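Local coordinates for protein putative ADP-Ribosyltransferase Scabin (Streptomyces scabiei 87.22, PDB 5EWY) that probably transfers ADP-ribose from NAD+ to DNA, as a member of the ADP-ribosyltransferase superfamily, at residues G174-D179 and S188-N193. Numbering follows the deposited sequence.
Sequences GVCPVD and SECVGN
A disulfide-bridged beta hairpin joins Val175, Cys176 and Pro177 to Glu189, Cys190 and Val191 at the edge of an antiparallel sheet, and it illustrates how covalent and hydrogen-bonded pairing can share one short register. Val175 and Val191 form a hydrogen-bonded pair: Val175 N donates to Val191 O at 2.9 Å, and Val191 N returns a straighter bond to Val175 O, with 161° at the hydrogen. Val175 O also receives a CA-H...O contact from Cys190 CA at 3.1 Å. The side chains of Val175 and Val191 share one face of the sheet and lie side by side, CG1 of Val175 reaching CB of Val191 at 4.2 Å. One residue along, the SG atoms of Cys176 and Cys190 are bonded, with a C-S-S-C torsion of 102°; each SG stands beside its own backbone N, anti to the carbonyl carbon. Gly174 faces Gly192 as a non-hydrogen-bonded pair, and Gly174 CA comes within 3.1 Å of Val191 O. At the interruption in strand 184-192, the Pro177 ring lays CD 3.2 Å from Glu189 O and CG against Glu189 CB, while its backbone pairs with Lys186. Beyond the glycine pair, Asn193 bonds through its backbone to Ile173 and through ND2 to Val172 O and Thr169 OG1. Phe87 of helix 83-89 packs on both valines, while strand 133-137 flanks strand 172-179 on the side opposite strand 184-192, an outermost strand of the four-stranded sheet.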
# COMPACT_ATOMS: atom_id res chain seq x y z
N GLY A 174 -5.72 -10.03 -3.24
CA GLY A 174 -6.24 -10.26 -4.58
C GLY A 174 -6.35 -8.94 -5.31
O GLY A 174 -5.79 -7.94 -4.88
N VAL A 175 -7.10 -8.96 -6.41
CA VAL A 175 -7.14 -7.82 -7.31
C VAL A 175 -8.45 -7.83 -8.07
O VAL A 175 -9.01 -8.89 -8.36
CB VAL A 175 -5.93 -7.88 -8.28
CG1 VAL A 175 -6.05 -9.06 -9.27
CG2 VAL A 175 -5.76 -6.57 -9.08
N CYS A 176 -8.89 -6.65 -8.48
CA CYS A 176 -9.98 -6.52 -9.44
C CYS A 176 -9.51 -5.64 -10.60
O CYS A 176 -9.02 -4.51 -10.36
CB CYS A 176 -11.24 -5.90 -8.80
SG CYS A 176 -12.01 -6.90 -7.52
N PRO A 177 -9.67 -6.08 -11.83
CA PRO A 177 -9.36 -5.20 -12.97
C PRO A 177 -10.37 -4.07 -13.06
O PRO A 177 -11.52 -4.18 -12.61
CB PRO A 177 -9.48 -6.12 -14.18
CG PRO A 177 -9.65 -7.47 -13.67
CD PRO A 177 -10.19 -7.38 -12.28
N VAL A 178 -9.94 -2.98 -13.69
CA VAL A 178 -10.70 -1.74 -13.76
C VAL A 178 -11.08 -1.49 -15.20
O VAL A 178 -10.22 -1.48 -16.10
CB VAL A 178 -9.91 -0.56 -13.17
CG1 VAL A 178 -10.69 0.75 -13.38
CG2 VAL A 178 -9.63 -0.77 -11.70
N ASP A 179 -12.36 -1.23 -15.43
CA ASP A 179 -12.82 -0.80 -16.74
C ASP A 179 -12.47 0.66 -16.91
O ASP A 179 -13.00 1.51 -16.19
CB ASP A 179 -14.32 -0.97 -16.88
CG ASP A 179 -14.81 -0.51 -18.23
OD1 ASP A 179 -14.31 -1.00 -19.26
OD2 ASP A 179 -15.62 0.43 -18.27
N SER A 188 -16.57 -9.62 -11.96
CA SER A 188 -16.50 -11.02 -12.33
C SER A 188 -15.11 -11.44 -12.77
O SER A 188 -14.87 -12.63 -13.02
CB SER A 188 -17.48 -11.32 -13.46
OG SER A 188 -18.81 -11.19 -13.01
N GLU A 189 -14.18 -10.49 -12.86
CA GLU A 189 -12.80 -10.75 -13.23
C GLU A 189 -11.82 -10.51 -12.08
O GLU A 189 -10.61 -10.57 -12.29
CB GLU A 189 -12.41 -9.91 -14.45
CG GLU A 189 -13.30 -10.15 -15.64
CD GLU A 189 -12.94 -9.26 -16.82
OE1 GLU A 189 -11.74 -8.96 -17.00
OE2 GLU A 189 -13.88 -8.85 -17.53
N CYS A 190 -12.32 -10.32 -10.86
CA CYS A 190 -11.41 -10.29 -9.72
C CYS A 190 -10.75 -11.65 -9.53
O CYS A 190 -11.29 -12.69 -9.92
CB CYS A 190 -12.14 -9.89 -8.43
SG CYS A 190 -13.08 -8.35 -8.49
N VAL A 191 -9.54 -11.63 -8.98
CA VAL A 191 -8.74 -12.83 -8.77
C VAL A 191 -8.15 -12.79 -7.37
O VAL A 191 -7.61 -11.76 -6.94
CB VAL A 191 -7.57 -12.92 -9.79
CG1 VAL A 191 -6.80 -14.23 -9.64
CG2 VAL A 191 -8.09 -12.78 -11.22
N GLY A 192 -8.28 -13.90 -6.63
CA GLY A 192 -7.57 -14.02 -5.38
C GLY A 192 -6.14 -14.46 -5.58
O GLY A 192 -5.82 -15.27 -6.44
N ASN A 193 -5.28 -13.94 -4.70
CA ASN A 193 -3.87 -14.32 -4.71
C ASN A 193 -3.70 -15.67 -4.03
O ASN A 193 -4.04 -15.80 -2.85
CB ASN A 193 -3.07 -13.23 -3.99
CG ASN A 193 -1.60 -13.57 -3.85
OD1 ASN A 193 -1.10 -14.49 -4.49
ND2 ASN A 193 -0.91 -12.81 -3.02